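Local coordinates for protein beta-galactosidase (Bacillus circulans subsp. alkalophilus, PDB 3TTY) that hydrolyses terminal non-reducing beta-D-galactose residues of beta-galactosides, with a TIM-barrel domain that binds galactose, at residues Tyr462-Gly467 / Gly504-Val509; His428-Ala433 / Gln595-Asn600. All blocks are in the same frame, centred on the assembly; numbering follows the deposited sequence.

Interaction 1: Tyr462-Gly467 / Gly504-Val509; sequences YMVKPG and GELRNV
Val464 meets Glu505 and Leu506 where the loop between strand 455-458 and helix 468-477 passes the short helical turn at 505-509, within the trimerisation domain, whose parallel strands alternate with helices. The apolar part is small. CG2 of Val464 rests on Leu506 CD1 at 4.0 Å, one methyl against another, while its other methyl, CG1, lies beside the carboxylate of Glu505, 4.2 Å from CD. With CG1 anti to the backbone N (chi1 170°), the two branches of Val464 are divided between the two neighbours.

Within the second segment, Gly504 O receives Arg507 N at 3.1 Å, closing the turn that presents Glu505 and Leu506. On the loop, Lys465 turns its side chain away, to salt bridges with Asp404 and Glu406.

The polar part of the contact runs through water. Glu505 stretches its side chain past Val464 in the reverse sense, and each carboxylate oxygen faces the loop backbone across its own water. One water lies 2.8 Å from Val464 O, on the side of Glu505 OE2. The other bridges the carbonyl of the next residue to the carboxylate, 2.7 Å from Lys465 O and 2.8 Å from Glu505 OE1.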
ATOM      1  N   TYR A 462     -25.919   9.216 -12.076  1.00 16.83           N
ATOM      2  CA  TYR A 462     -26.143   7.814 -11.785  1.00 16.47           C
ATOM      3  C   TYR A 462     -27.376   7.608 -10.914  1.00 16.52           C
ATOM      4  O   TYR A 462     -28.261   6.821 -11.258  1.00 17.91           O
ATOM      5  CB  TYR A 462     -24.890   7.267 -11.102  1.00 18.17           C
ATOM      6  CG  TYR A 462     -24.999   5.891 -10.486  1.00 18.92           C
ATOM      7  CD1 TYR A 462     -24.968   4.737 -11.275  1.00 19.08           C
ATOM      8  CD2 TYR A 462     -25.077   5.739  -9.104  1.00 18.83           C
ATOM      9  CE1 TYR A 462     -25.044   3.473 -10.693  1.00 19.66           C
ATOM     10  CE2 TYR A 462     -25.145   4.492  -8.524  1.00 18.36           C
ATOM     11  CZ  TYR A 462     -25.132   3.362  -9.313  1.00 18.55           C
ATOM     12  OH  TYR A 462     -25.196   2.123  -8.704  1.00 21.64           O
ATOM     13  N   MET A 463     -27.450   8.333  -9.801  1.00 17.64           N
ATOM     14  CA  MET A 463     -28.640   8.290  -8.957  1.00 20.23           C
ATOM     15  C   MET A 463     -29.663   9.372  -9.326  1.00 20.00           C
ATOM     16  O   MET A 463     -29.351  10.567  -9.352  1.00 17.95           O
ATOM     17  CB  MET A 463     -28.280   8.403  -7.472  1.00 17.09           C
ATOM     18  CG  MET A 463     -29.511   8.618  -6.553  1.00 17.82           C
ATOM     19  SD  MET A 463     -29.017   8.858  -4.827  1.00 16.81           S
ATOM     20  CE  MET A 463     -28.116   7.335  -4.587  1.00 14.52           C
ATOM     21  N   VAL A 464     -30.887   8.933  -9.601  1.00 17.98           N
ATOM     22  CA  VAL A 464     -31.997   9.835  -9.858  1.00 21.62           C
ATOM     23  C   VAL A 464     -32.990   9.788  -8.698  1.00 21.19           C
ATOM     24  O   VAL A 464     -33.587   8.748  -8.430  1.00 21.02           O
ATOM     25  CB  VAL A 464     -32.690   9.488 -11.176  1.00 22.96           C
ATOM     26  CG1 VAL A 464     -33.985  10.271 -11.320  1.00 20.99           C
ATOM     27  CG2 VAL A 464     -31.748   9.783 -12.337  1.00 18.84           C
ATOM     28  N   LYS A 465     -33.140  10.917  -8.003  1.00 22.49           N
ATOM     29  CA  LYS A 465     -33.970  11.010  -6.806  1.00 23.11           C
ATOM     30  C   LYS A 465     -35.402  11.391  -7.181  1.00 24.10           C
ATOM     31  O   LYS A 465     -35.635  11.901  -8.273  1.00 21.71           O
ATOM     32  CB  LYS A 465     -33.394  12.046  -5.838  1.00 19.82           C
ATOM     33  CG  LYS A 465     -31.970  11.768  -5.363  1.00 24.65           C
ATOM     34  CD  LYS A 465     -31.504  12.895  -4.455  1.00 24.97           C
ATOM     35  CE  LYS A 465     -30.040  12.751  -4.055  1.00 26.11           C
ATOM     36  NZ  LYS A 465     -29.678  13.784  -3.038  1.00 24.45           N
ATOM     37  N   PRO A 466     -36.361  11.156  -6.269  1.00 22.33           N
ATOM     38  CA  PRO A 466     -37.768  11.469  -6.552  1.00 24.07           C
ATOM     39  C   PRO A 466     -37.923  12.931  -6.955  1.00 26.19           C
ATOM     40  O   PRO A 466     -37.269  13.808  -6.365  1.00 23.76           O
ATOM     41  CB  PRO A 466     -38.467  11.217  -5.212  1.00 20.71           C
ATOM     42  CG  PRO A 466     -37.580  10.250  -4.493  1.00 23.67           C
ATOM     43  CD  PRO A 466     -36.177  10.601  -4.917  1.00 27.00           C
ATOM     44  N   GLY A 467     -38.767  13.179  -7.953  1.00 20.68           N
ATOM     45  CA  GLY A 467     -39.021  14.526  -8.431  1.00 23.89           C
ATOM     46  C   GLY A 467     -37.988  15.070  -9.411  1.00 27.51           C
ATOM     47  O   GLY A 467     -38.244  16.059 -10.099  1.00 29.88           O
ATOM     48  N   GLY A 504     -33.608   4.733 -17.574  1.00 20.07           N
ATOM     49  CA  GLY A 504     -34.733   4.662 -16.653  1.00 19.32           C
ATOM     50  C   GLY A 504     -35.668   5.850 -16.713  1.00 18.69           C
ATOM     51  O   GLY A 504     -36.309   6.064 -17.730  1.00 19.35           O
ATOM     52  N   GLU A 505     -35.752   6.618 -15.629  1.00 18.26           N
ATOM     53  CA  GLU A 505     -36.676   7.751 -15.575  1.00 20.07           C
ATOM     54  C   GLU A 505     -36.292   8.872 -16.545  1.00 22.10           C
ATOM     55  O   GLU A 505     -37.105   9.745 -16.839  1.00 20.80           O
ATOM     56  CB  GLU A 505     -36.788   8.302 -14.149  1.00 19.33           C
ATOM     57  CG  GLU A 505     -37.136   7.241 -13.095  1.00 22.23           C
ATOM     58  CD  GLU A 505     -37.367   7.833 -11.711  1.00 26.08           C
ATOM     59  OE1 GLU A 505     -37.951   8.935 -11.628  1.00 26.45           O
ATOM     60  OE2 GLU A 505     -36.967   7.201 -10.703  1.00 26.57           O
ATOM     61  N   LEU A 506     -35.054   8.851 -17.034  1.00 19.02           N
ATOM     62  CA  LEU A 506     -34.578   9.877 -17.961  1.00 22.49           C
ATOM     63  C   LEU A 506     -34.669   9.415 -19.422  1.00 18.84           C
ATOM     64  O   LEU A 506     -34.236  10.128 -20.328  1.00 19.10           O
ATOM     65  CB  LEU A 506     -33.129  10.279 -17.636  1.00 19.63           C
ATOM     66  CG  LEU A 506     -32.824  10.885 -16.263  1.00 13.91           C
ATOM     67  CD1 LEU A 506     -31.334  11.072 -16.077  1.00 19.64           C
ATOM     68  CD2 LEU A 506     -33.547  12.204 -16.083  1.00 16.45           C
ATOM     69  N   ARG A 507     -35.232   8.227 -19.646  1.00 15.90           N
ATOM     70  CA  ARG A 507     -35.265   7.639 -20.990  1.00 19.73           C
ATOM     71  C   ARG A 507     -36.100   8.468 -21.972  1.00 19.05           C
ATOM     72  O   ARG A 507     -35.695   8.689 -23.107  1.00 18.26           O
ATOM     73  CB  ARG A 507     -35.751   6.188 -20.952  1.00 21.83           C
ATOM     74  CG  ARG A 507     -35.830   5.510 -22.320  1.00 21.55           C
ATOM     75  CD  ARG A 507     -36.134   4.014 -22.167  1.00 22.41           C
ATOM     76  NE  ARG A 507     -36.218   3.296 -23.442  1.00 21.48           N
ATOM     77  CZ  ARG A 507     -36.410   1.980 -23.536  1.00 27.36           C
ATOM     78  NH1 ARG A 507     -36.522   1.241 -22.435  1.00 23.05           N
ATOM     79  NH2 ARG A 507     -36.483   1.390 -24.724  1.00 26.99           N
ATOM     80  N   ASN A 508     -37.244   8.958 -21.523  1.00 18.58           N
ATOM     81  CA  ASN A 508     -38.096   9.744 -22.394  1.00 24.32           C
ATOM     82  C   ASN A 508     -37.473  11.073 -22.774  1.00 23.06           C
ATOM     83  O   ASN A 508     -37.495  11.465 -23.940  1.00 18.93           O
ATOM     84  CB  ASN A 508     -39.461   9.990 -21.752  1.00 31.07           C
ATOM     85  CG  ASN A 508     -40.290   8.736 -21.668  1.00 43.62           C
ATOM     86  OD1 ASN A 508     -40.243   7.876 -22.565  1.00 43.23           O
ATOM     87  ND2 ASN A 508     -41.062   8.611 -20.585  1.00 41.82           N
ATOM     88  N   VAL A 509     -36.931  11.776 -21.789  1.00 17.51           N
ATOM     89  CA  VAL A 509     -36.423  13.104 -22.055  1.00 20.19           C
ATOM     90  C   VAL A 509     -35.137  13.034 -22.882  1.00 22.79           C
ATOM     91  O   VAL A 509     -34.878  13.913 -23.700  1.00 19.74           O
ATOM     92  CB  VAL A 509     -36.219  13.932 -20.774  1.00 19.74           C
ATOM     93  CG1 VAL A 509     -35.072  13.372 -19.933  1.00 17.05           C
ATOM     94  CG2 VAL A 509     -35.964  15.376 -21.147  1.00 20.93           C
TER
HETATM   95  O   HOH W   1     -36.330   8.465  -8.619  1.00 31.30           O
HETATM   96  O   HOH W   2     -37.385  11.336 -10.278  1.00 18.72           O

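Interaction 2: His428-Ala433 / Gln595-Asn600; sequences HKYYDA and QGLIAN
Ala433 and Tyr430, one helical turn apart on helix 423-435, face helix 591-604 across a buried, apolar seam. The two short segments approach to 9.8 Å between axes, with 63° between their N-to-C directions, so contact is concentrated near the crossing. Leu594, immediately before the second segment, touches both Tyr430 and Ala433 and begins the apolar face that Leu597 and Ile598 continue.

Gln595 begins the second segment. The CA of Gln595 lies 5.4 Å from the CA of Ala433, the nearest pair of alpha carbons between the segments. The methyl of Ala433 sits over the start of this turn, its CB 4.4 Å from Gln595 N. The CB of Gln595 is directed away from the partner helix, whereas its carbonyl O accepts a hydrogen bond from Gln437, just beyond helix 423-435, and also takes the amide of Ala599 within its own helix.

Leu597 comes next on the facing side. Its CD2 methyl approaches the Tyr430 ring at the edge, near the ring plane, 4.5 Å from CE1; this is a loose touch rather than a CH-pi contact over the face. Val585 of strand 580-585 touches both side chains and so joins the sheet to this end of the seam.

Ile598 makes the closest meeting, methylene on methyl. Its CG1 lies 3.6 Å from Ala433 CB. CG1 is anti to the carbonyl carbon (chi1 -67°), which directs this branch at the alanine methyl. This is oblique helix-helix packing beside a mixed sheet, in an alpha/beta domain of the Glutaminase_I clan.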
ATOM      1  N   HIS A 428     -15.818  17.936 -13.235  1.00 19.04           N
ATOM      2  CA  HIS A 428     -14.831  18.962 -13.551  1.00 19.53           C
ATOM      3  C   HIS A 428     -14.514  19.091 -15.051  1.00 21.71           C
ATOM      4  O   HIS A 428     -14.254  20.190 -15.534  1.00 24.11           O
ATOM      5  CB  HIS A 428     -13.540  18.745 -12.743  1.00 21.79           C
ATOM      6  CG  HIS A 428     -12.463  19.743 -13.045  1.00 28.37           C
ATOM      7  ND1 HIS A 428     -11.256  19.392 -13.611  1.00 22.88           N
ATOM      8  CD2 HIS A 428     -12.418  21.089 -12.869  1.00 20.68           C
ATOM      9  CE1 HIS A 428     -10.515  20.474 -13.773  1.00 24.69           C
ATOM     10  NE2 HIS A 428     -11.200  21.515 -13.329  1.00 24.79           N
ATOM     11  N   LYS A 429     -14.531  17.987 -15.791  1.00 20.69           N
ATOM     12  CA  LYS A 429     -14.252  18.072 -17.231  1.00 20.64           C
ATOM     13  C   LYS A 429     -15.242  19.016 -17.895  1.00 22.47           C
ATOM     14  O   LYS A 429     -14.887  19.752 -18.817  1.00 21.16           O
ATOM     15  CB  LYS A 429     -14.304  16.702 -17.906  1.00 18.78           C
ATOM     16  CG  LYS A 429     -13.146  15.791 -17.558  1.00 22.39           C
ATOM     17  CD  LYS A 429     -13.356  14.401 -18.135  1.00 20.46           C
ATOM     18  CE  LYS A 429     -12.143  13.529 -17.871  1.00 20.45           C
ATOM     19  NZ  LYS A 429     -12.425  12.110 -18.135  1.00 17.50           N
ATOM     20  N   TYR A 430     -16.485  18.995 -17.420  1.00 21.84           N
ATOM     21  CA  TYR A 430     -17.520  19.850 -17.993  1.00 22.61           C
ATOM     22  C   TYR A 430     -17.376  21.276 -17.483  1.00 23.55           C
ATOM     23  O   TYR A 430     -17.537  22.236 -18.240  1.00 25.04           O
ATOM     24  CB  TYR A 430     -18.927  19.293 -17.714  1.00 18.28           C
ATOM     25  CG  TYR A 430     -19.305  18.180 -18.674  1.00 21.63           C
ATOM     26  CD1 TYR A 430     -19.985  18.452 -19.861  1.00 22.63           C
ATOM     27  CD2 TYR A 430     -18.942  16.868 -18.418  1.00 17.59           C
ATOM     28  CE1 TYR A 430     -20.298  17.435 -20.756  1.00 18.53           C
ATOM     29  CE2 TYR A 430     -19.255  15.856 -19.298  1.00 18.22           C
ATOM     30  CZ  TYR A 430     -19.937  16.139 -20.461  1.00 21.04           C
ATOM     31  OH  TYR A 430     -20.242  15.112 -21.333  1.00 16.47           O
ATOM     32  N   TYR A 431     -17.063  21.416 -16.199  1.00 20.72           N
ATOM     33  CA  TYR A 431     -16.866  22.738 -15.618  1.00 23.06           C
ATOM     34  C   TYR A 431     -15.663  23.465 -16.247  1.00 22.17           C
ATOM     35  O   TYR A 431     -15.749  24.638 -16.567  1.00 19.65           O
ATOM     36  CB  TYR A 431     -16.710  22.652 -14.104  1.00 20.12           C
ATOM     37  CG  TYR A 431     -16.672  24.008 -13.431  1.00 25.88           C
ATOM     38  CD1 TYR A 431     -17.847  24.637 -13.029  1.00 25.07           C
ATOM     39  CD2 TYR A 431     -15.463  24.668 -13.208  1.00 21.35           C
ATOM     40  CE1 TYR A 431     -17.820  25.877 -12.409  1.00 23.24           C
ATOM     41  CE2 TYR A 431     -15.429  25.906 -12.589  1.00 20.78           C
ATOM     42  CZ  TYR A 431     -16.605  26.507 -12.198  1.00 21.55           C
ATOM     43  OH  TYR A 431     -16.578  27.735 -11.596  1.00 22.44           O
ATOM     44  N   ASP A 432     -14.558  22.742 -16.412  1.00 22.51           N
ATOM     45  CA  ASP A 432     -13.346  23.247 -17.050  1.00 20.67           C
ATOM     46  C   ASP A 432     -13.681  23.841 -18.411  1.00 25.39           C
ATOM     47  O   ASP A 432     -13.337  24.984 -18.705  1.00 25.99           O
ATOM     48  CB  ASP A 432     -12.361  22.093 -17.224  1.00 21.64           C
ATOM     49  CG  ASP A 432     -10.925  22.552 -17.414  1.00 28.74           C
ATOM     50  OD1 ASP A 432     -10.509  23.535 -16.763  1.00 27.19           O
ATOM     51  OD2 ASP A 432     -10.198  21.906 -18.207  1.00 30.80           O
ATOM     52  N   ALA A 433     -14.373  23.060 -19.234  1.00 21.34           N
ATOM     53  CA  ALA A 433     -14.742  23.478 -20.578  1.00 20.73           C
ATOM     54  C   ALA A 433     -15.473  24.815 -20.571  1.00 24.76           C
ATOM     55  O   ALA A 433     -15.282  25.635 -21.468  1.00 28.73           O
ATOM     56  CB  ALA A 433     -15.598  22.398 -21.261  1.00 20.79           C
ATOM     57  N   GLN A 595     -14.946  21.444 -25.511  1.00 26.68           N
ATOM     58  CA  GLN A 595     -14.877  22.834 -25.940  1.00 26.90           C
ATOM     59  C   GLN A 595     -15.963  23.120 -26.975  1.00 25.26           C
ATOM     60  O   GLN A 595     -16.758  24.045 -26.812  1.00 27.96           O
ATOM     61  CB  GLN A 595     -13.505  23.166 -26.531  1.00 31.85           C
ATOM     62  CG  GLN A 595     -13.519  24.438 -27.369  1.00 35.98           C
ATOM     63  CD  GLN A 595     -12.135  24.893 -27.813  1.00 46.33           C
ATOM     64  OE1 GLN A 595     -11.840  26.088 -27.803  1.00 52.77           O
ATOM     65  NE2 GLN A 595     -11.286  23.945 -28.216  1.00 40.55           N
ATOM     66  N   GLY A 596     -15.988  22.316 -28.037  1.00 27.82           N
ATOM     67  CA  GLY A 596     -16.958  22.466 -29.109  1.00 27.39           C
ATOM     68  C   GLY A 596     -18.398  22.315 -28.655  1.00 23.88           C
ATOM     69  O   GLY A 596     -19.250  23.151 -28.980  1.00 23.99           O
ATOM     70  N   LEU A 597     -18.662  21.256 -27.894  1.00 23.29           N
ATOM     71  CA  LEU A 597     -19.996  20.976 -27.371  1.00 23.41           C
ATOM     72  C   LEU A 597     -20.545  22.154 -26.575  1.00 24.73           C
ATOM     73  O   LEU A 597     -21.644  22.652 -26.839  1.00 24.02           O
ATOM     74  CB  LEU A 597     -19.973  19.716 -26.499  1.00 24.13           C
ATOM     75  CG  LEU A 597     -21.347  19.273 -25.980  1.00 23.88           C
ATOM     76  CD1 LEU A 597     -22.269  18.992 -27.155  1.00 25.71           C
ATOM     77  CD2 LEU A 597     -21.257  18.055 -25.057  1.00 25.15           C
ATOM     78  N   ILE A 598     -19.761  22.600 -25.604  1.00 26.09           N
ATOM     79  CA  ILE A 598     -20.119  23.736 -24.768  1.00 22.91           C
ATOM     80  C   ILE A 598     -20.389  24.992 -25.580  1.00 25.51           C
ATOM     81  O   ILE A 598     -21.366  25.704 -25.349  1.00 29.04           O
ATOM     82  CB  ILE A 598     -18.986  24.028 -23.790  1.00 24.04           C
ATOM     83  CG1 ILE A 598     -18.870  22.870 -22.800  1.00 27.37           C
ATOM     84  CG2 ILE A 598     -19.226  25.335 -23.072  1.00 23.69           C
ATOM     85  CD1 ILE A 598     -20.144  22.585 -22.041  1.00 23.88           C
ATOM     86  N   ALA A 599     -19.497  25.272 -26.522  1.00 27.55           N
ATOM     87  CA  ALA A 599     -19.657  26.408 -27.416  1.00 25.92           C
ATOM     88  C   ALA A 599     -20.975  26.322 -28.194  1.00 22.71           C
ATOM     89  O   ALA A 599     -21.696  27.318 -28.340  1.00 28.11           O
ATOM     90  CB  ALA A 599     -18.467  26.489 -28.372  1.00 24.53           C
ATOM     91  N   ASN A 600     -21.294  25.130 -28.684  1.00 22.91           N
ATOM     92  CA  ASN A 600     -22.535  24.929 -29.422  1.00 25.06           C
ATOM     93  C   ASN A 600     -23.753  25.141 -28.548  1.00 28.37           C
ATOM     94  O   ASN A 600     -24.652  25.910 -28.897  1.00 30.32           O
ATOM     95  CB  ASN A 600     -22.575  23.535 -30.032  1.00 24.86           C
ATOM     96  CG  ASN A 600     -21.666  23.411 -31.219  1.00 27.85           C
ATOM     97  OD1 ASN A 600     -21.025  24.384 -31.614  1.00 27.75           O
ATOM     98  ND2 ASN A 600     -21.585  22.212 -31.788  1.00 26.52           N
TER

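Both interactions belong to the trimerisation domain, but they join different elements and do not touch: their centres are about 23 Å apart and their nearest atoms about 12 Å. Interaction 2 brings two regular helices together mainly through hydrocarbon and is almost wholly buried. Interaction 1 links a loop to a short helical turn; its apolar residues are buried, yet the exposed Glu505 adds bridging water and charge. Neighbourhoods differ too. Near interaction 1, Tyr462 bonds to Tyr357 of a second subunit, whereas no other chain touches interaction 2, whose helix 423-435 instead turns Tyr431, His428 and Asp432 to Ser285 and Asn292 on helix 284-296.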